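Local coordinates for protein glycosaminoglycan xylosylkinase (Hydra vulgaris, PDB 5XOM) that probably phosphorylates xylose in the glycosaminoglycan-protein linkage region, as a secretory-pathway kinase of the Fam20 family, at residues 177-180 with 184-187; 123-128 with 227-232. All coordinates share one frame; numbering follows the deposited sequence.

Contact 1: residues 177-180 with 184-187; sequences IKDK and LCFY
The carbonyl O of I177 takes the amide N of C185 in a 2.7 Å hydrogen bond. The return bond, from I177 N to C185 O, measures 2.9 Å. Together they make I177 and C185 the hydrogen-bonded pair of an antiparallel hairpin; K178 and L184 follow as a non-hydrogen-bonded pair, and L184 CD1 comes within 3.6 Å of I177 O. On the face that carries I177 and C185, I177 divides its branches. A chi1 of 63° sets CG1 between the backbone N and the carbonyl carbon, 4.1 Å from C185 CB, which leaves CG2 anti to that carbon and facing Y187. There CG2 meets the ring at its edge, 3.9 Å from Y187 CE2, the two side chains crossing at about a right angle. Past the strand end, D179 sets CB 3.9 Å from C185 SG, while its carboxylate OD1 accepts the amide N of N183 in the turn that links the strands. Two backbone bonds and a small apolar patch thus close this surface hairpin, and the disulfide from C185 SG to C200 SG ties its inner strand to 199-200, which is likely to keep that strand anchored to the next.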
loop_
_atom_site.group_PDB
_atom_site.type_symbol
_atom_site.label_atom_id
_atom_site.label_comp_id
_atom_site.label_asym_id
_atom_site.label_seq_id
_atom_site.Cartn_x
_atom_site.Cartn_y
_atom_site.Cartn_z
ATOM N N ILE A 177 34.400 -26.695 -0.928
ATOM C CA ILE A 177 34.911 -28.055 -0.814
ATOM C C ILE A 177 33.779 -29.017 -1.143
ATOM O O ILE A 177 32.622 -28.623 -1.291
ATOM C CB ILE A 177 35.458 -28.373 0.595
ATOM C CG1 ILE A 177 34.329 -28.280 1.627
ATOM C CG2 ILE A 177 36.622 -27.465 0.968
ATOM C CD1 ILE A 177 34.748 -28.692 3.022
ATOM N N LYS A 178 34.123 -30.298 -1.245
ATOM C CA LYS A 178 33.129 -31.357 -1.310
ATOM C C LYS A 178 33.173 -32.160 -0.022
ATOM O O LYS A 178 34.232 -32.325 0.588
ATOM C CB LYS A 178 33.344 -32.280 -2.519
ATOM C CG LYS A 178 33.320 -31.560 -3.853
ATOM C CD LYS A 178 33.900 -32.401 -4.981
ATOM C CE LYS A 178 33.253 -33.758 -5.108
ATOM N NZ LYS A 178 33.865 -34.507 -6.243
ATOM N N ASP A 179 32.007 -32.636 0.404
ATOM C CA ASP A 179 31.923 -33.492 1.574
ATOM C C ASP A 179 32.085 -34.955 1.154
ATOM O O ASP A 179 32.312 -35.267 -0.018
ATOM C CB ASP A 179 30.626 -33.213 2.342
ATOM C CG ASP A 179 29.375 -33.728 1.639
ATOM O OD1 ASP A 179 29.472 -34.357 0.559
ATOM O OD2 ASP A 179 28.273 -33.487 2.173
ATOM N N LYS A 180 31.960 -35.868 2.120
ATOM C CA LYS A 180 32.206 -37.276 1.831
ATOM C C LYS A 180 31.209 -37.855 0.833
ATOM O O LYS A 180 31.512 -38.868 0.192
ATOM C CB LYS A 180 32.210 -38.102 3.120
ATOM C CG LYS A 180 30.866 -38.254 3.794
ATOM C CD LYS A 180 31.033 -38.823 5.193
ATOM C CE LYS A 180 29.695 -38.960 5.890
ATOM N NZ LYS A 180 28.846 -39.962 5.180
ATOM N N LEU A 184 28.597 -30.239 -2.889
ATOM C CA LEU A 184 29.392 -29.021 -2.923
ATOM C C LEU A 184 29.050 -28.178 -1.705
ATOM O O LEU A 184 27.870 -27.956 -1.405
ATOM C CB LEU A 184 29.138 -28.248 -4.219
ATOM C CG LEU A 184 29.840 -26.904 -4.392
ATOM C CD1 LEU A 184 31.353 -27.067 -4.303
ATOM C CD2 LEU A 184 29.452 -26.313 -5.740
ATOM N N CYS A 185 30.080 -27.723 -0.994
ATOM C CA CYS A 185 29.927 -27.002 0.264
ATOM C C CYS A 185 30.850 -25.792 0.266
ATOM O O CYS A 185 31.731 -25.660 -0.584
ATOM C CB CYS A 185 30.254 -27.890 1.470
ATOM S SG CYS A 185 29.647 -29.599 1.412
ATOM N N PHE A 186 30.645 -24.902 1.237
ATOM C CA PHE A 186 31.646 -23.883 1.529
ATOM C C PHE A 186 31.641 -23.606 3.028
ATOM O O PHE A 186 30.633 -23.817 3.706
ATOM C CB PHE A 186 31.438 -22.590 0.713
ATOM C CG PHE A 186 30.271 -21.737 1.155
ATOM C CD1 PHE A 186 28.994 -21.943 0.642
ATOM C CD2 PHE A 186 30.470 -20.689 2.043
ATOM C CE1 PHE A 186 27.929 -21.139 1.038
ATOM C CE2 PHE A 186 29.414 -19.880 2.444
ATOM C CZ PHE A 186 28.141 -20.106 1.940
ATOM N N TYR A 187 32.794 -23.169 3.551
ATOM C CA TYR A 187 32.940 -22.953 4.986
ATOM C C TYR A 187 33.301 -21.529 5.404
ATOM O O TYR A 187 33.362 -21.269 6.609
ATOM C CB TYR A 187 33.972 -23.927 5.574
ATOM C CG TYR A 187 35.375 -23.807 5.031
ATOM C CD1 TYR A 187 36.268 -22.878 5.555
ATOM C CD2 TYR A 187 35.827 -24.656 4.027
ATOM C CE1 TYR A 187 37.562 -22.778 5.074
ATOM C CE2 TYR A 187 37.117 -24.565 3.538
ATOM C CZ TYR A 187 37.982 -23.624 4.065
ATOM O OH TYR A 187 39.269 -23.528 3.580
#

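Contact 2: residues 123-128 with 227-232; sequences GTPYEG and WRRTYN
Y231 turns the edge of its ring onto the face of Y126, and this aromatic pair is the tight part of the contact. The centroids are 4.4 Å apart and the planes meet at 52°, an edge-to-face pair well short of perpendicular. Y231 CE1 lies over the centre of the Y126 ring, 3.4 Å above its plane, and Y231 CD1 comes to 3.3 Å from Y126 CZ. The opposite face of the same ring is met by T124 OG1, offset toward the rim, so Y126 is sandwiched between its own turn and the far loop. Its chi1 of 52° tucks CG between the backbone N and the carbonyl carbon and folds the ring back so that one face meets that hydroxyl. The turn is type I, T124 to E127, closed by the bond from E127 N to T124 O; T124 OG1 also donates to E127 OE1.

R229 makes the loose side. Its extended chain runs antiparallel to the Y126 side chain, with CD 4.1 Å from Y126 CD2, and P125 CG approaches the guanidinium obliquely, 4.3 Å from R229 NH1. No hydrogen bond joins the two loops. The polar ends look to other partners: R229 NE and NH2 to A276 O and S310 OG, Y231 OH to D277. With an alanine in place of Y126, the Y231 edge would probably lose the ring face it rests on, and a gap would open beside R229 CD. What joins the loops directly is therefore aromatic and van der Waals contact, while hydrogen bonds to the 276-277 region and S310 fix where Y231 and R229 stand.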
loop_
_atom_site.group_PDB
_atom_site.type_symbol
_atom_site.label_atom_id
_atom_site.label_comp_id
_atom_site.label_asym_id
_atom_site.label_seq_id
_atom_site.Cartn_x
_atom_site.Cartn_y
_atom_site.Cartn_z
ATOM N N GLY A 123 21.496 -27.036 25.031
ATOM C CA GLY A 123 22.544 -26.169 25.533
ATOM C C GLY A 123 22.057 -24.791 25.941
ATOM O O GLY A 123 20.887 -24.571 26.280
ATOM N N THR A 124 22.997 -23.854 25.923
ATOM C CA THR A 124 22.735 -22.453 26.232
ATOM C C THR A 124 21.578 -21.923 25.384
ATOM O O THR A 124 21.357 -22.408 24.265
ATOM C CB THR A 124 23.972 -21.585 26.006
ATOM O OG1 THR A 124 24.285 -21.551 24.609
ATOM C CG2 THR A 124 25.167 -22.180 26.757
ATOM N N PRO A 125 20.792 -20.967 25.898
ATOM C CA PRO A 125 19.705 -20.365 25.099
ATOM C C PRO A 125 20.118 -19.805 23.736
ATOM O O PRO A 125 19.261 -19.559 22.884
ATOM C CB PRO A 125 19.207 -19.237 26.012
ATOM C CG PRO A 125 19.570 -19.663 27.398
ATOM C CD PRO A 125 20.874 -20.394 27.252
ATOM N N TYR A 126 21.419 -19.607 23.519
ATOM C CA TYR A 126 21.958 -18.977 22.316
ATOM C C TYR A 126 22.769 -19.944 21.457
ATOM O O TYR A 126 23.512 -19.506 20.571
ATOM C CB TYR A 126 22.749 -17.716 22.684
ATOM C CG TYR A 126 23.809 -17.902 23.743
ATOM C CD1 TYR A 126 25.065 -18.424 23.446
ATOM C CD2 TYR A 126 23.539 -17.547 25.060
ATOM C CE1 TYR A 126 26.021 -18.584 24.442
ATOM C CE2 TYR A 126 24.476 -17.703 26.053
ATOM C CZ TYR A 126 25.717 -18.221 25.745
ATOM O OH TYR A 126 26.652 -18.370 26.748
ATOM N N GLU A 127 22.679 -21.241 21.747
ATOM C CA GLU A 127 23.521 -22.251 21.124
ATOM C C GLU A 127 23.273 -22.317 19.613
ATOM O O GLU A 127 22.169 -22.037 19.128
ATOM C CB GLU A 127 23.217 -23.613 21.759
ATOM C CG GLU A 127 24.189 -24.722 21.433
ATOM C CD GLU A 127 25.471 -24.591 22.221
ATOM O OE1 GLU A 127 25.476 -23.841 23.221
ATOM O OE2 GLU A 127 26.470 -25.238 21.845
ATOM N N GLY A 128 24.313 -22.704 18.868
ATOM C CA GLY A 128 24.181 -23.222 17.515
ATOM C C GLY A 128 24.428 -22.187 16.425
ATOM O O GLY A 128 24.742 -21.018 16.666
ATOM N N TRP A 227 20.256 -5.560 28.797
ATOM C CA TRP A 227 19.873 -6.864 29.324
ATOM C C TRP A 227 20.646 -8.008 28.676
ATOM O O TRP A 227 20.197 -9.158 28.720
ATOM C CB TRP A 227 18.367 -7.071 29.168
ATOM C CG TRP A 227 17.575 -6.332 30.209
ATOM C CD1 TRP A 227 17.172 -6.814 31.419
ATOM C CD2 TRP A 227 17.102 -4.979 30.138
ATOM N NE1 TRP A 227 16.476 -5.849 32.107
ATOM C CE2 TRP A 227 16.417 -4.713 31.342
ATOM C CE3 TRP A 227 17.186 -3.970 29.174
ATOM C CZ2 TRP A 227 15.821 -3.482 31.608
ATOM C CZ3 TRP A 227 16.592 -2.747 29.438
ATOM C CH2 TRP A 227 15.918 -2.513 30.646
ATOM N N ARG A 228 21.807 -7.719 28.092
ATOM C CA ARG A 228 22.624 -8.758 27.484
ATOM C C ARG A 228 23.104 -9.763 28.528
ATOM O O ARG A 228 23.185 -9.474 29.726
ATOM C CB ARG A 228 23.824 -8.142 26.762
ATOM C CG ARG A 228 24.832 -7.447 27.670
ATOM C CD ARG A 228 25.801 -6.624 26.835
ATOM N NE ARG A 228 26.820 -5.955 27.641
ATOM C CZ ARG A 228 26.635 -4.799 28.275
ATOM N NH1 ARG A 228 25.464 -4.178 28.207
ATOM N NH2 ARG A 228 27.622 -4.263 28.983
ATOM N N ARG A 229 23.427 -10.959 28.051
ATOM C CA ARG A 229 23.917 -12.029 28.900
ATOM C C ARG A 229 25.428 -11.918 29.071
ATOM O O ARG A 229 26.104 -11.130 28.404
ATOM C CB ARG A 229 23.537 -13.390 28.315
ATOM C CG ARG A 229 22.049 -13.546 28.177
ATOM C CD ARG A 229 21.642 -14.697 27.280
ATOM N NE ARG A 229 20.196 -14.655 27.102
ATOM C CZ ARG A 229 19.329 -15.158 27.973
ATOM N NH1 ARG A 229 19.765 -15.753 29.074
ATOM N NH2 ARG A 229 18.027 -15.065 27.744
ATOM N N THR A 230 25.958 -12.727 29.988
ATOM C CA THR A 230 27.378 -12.659 30.304
ATOM C C THR A 230 28.226 -13.479 29.342
ATOM O O THR A 230 29.402 -13.158 29.134
ATOM C CB THR A 230 27.617 -13.145 31.731
ATOM O OG1 THR A 230 27.035 -14.445 31.882
ATOM C CG2 THR A 230 26.972 -12.195 32.723
ATOM N N TYR A 231 27.653 -14.536 28.761
ATOM C CA TYR A 231 28.385 -15.452 27.884
ATOM C C TYR A 231 29.555 -16.080 28.637
ATOM O O TYR A 231 30.663 -16.237 28.117
ATOM C CB TYR A 231 28.818 -14.753 26.594
ATOM C CG TYR A 231 27.604 -14.354 25.785
ATOM C CD1 TYR A 231 26.960 -15.272 24.963
ATOM C CD2 TYR A 231 27.055 -13.083 25.902
ATOM C CE1 TYR A 231 25.831 -14.920 24.247
ATOM C CE2 TYR A 231 25.926 -12.722 25.193
ATOM C CZ TYR A 231 25.318 -13.647 24.366
ATOM O OH TYR A 231 24.194 -13.298 23.657
ATOM N N ASN A 232 29.284 -16.413 29.892
ATOM C CA ASN A 232 30.114 -17.205 30.782
ATOM C C ASN A 232 29.133 -17.784 31.802
ATOM O O ASN A 232 27.932 -17.876 31.522
ATOM C CB ASN A 232 31.233 -16.337 31.391
ATOM C CG ASN A 232 30.707 -15.330 32.392
ATOM O OD1 ASN A 232 29.899 -15.677 33.234
ATOM N ND2 ASN A 232 31.136 -14.078 32.286
#

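In the fold
The two contacts lie apart in the fold, with centres 29 Å from each other and nearest atoms about 13 Å apart, and they do not touch. Along the chain, 123-128 comes first, between strand 106-112 and helix 132-144; both segments of contact 1 follow, and 227-232 comes last, before helix 237-240. Contact 1 is local, a hairpin in the three-stranded sheet 176-178, 184-186 and 199-200, its centre about 27 Å from the chain centre. Contact 2 spans 98 intervening residues and shares no strand or helix with it. One thus shapes a peripheral, disulfide-linked sheet, while the other brings together two loops of the kinase-like fold that are far apart in sequence.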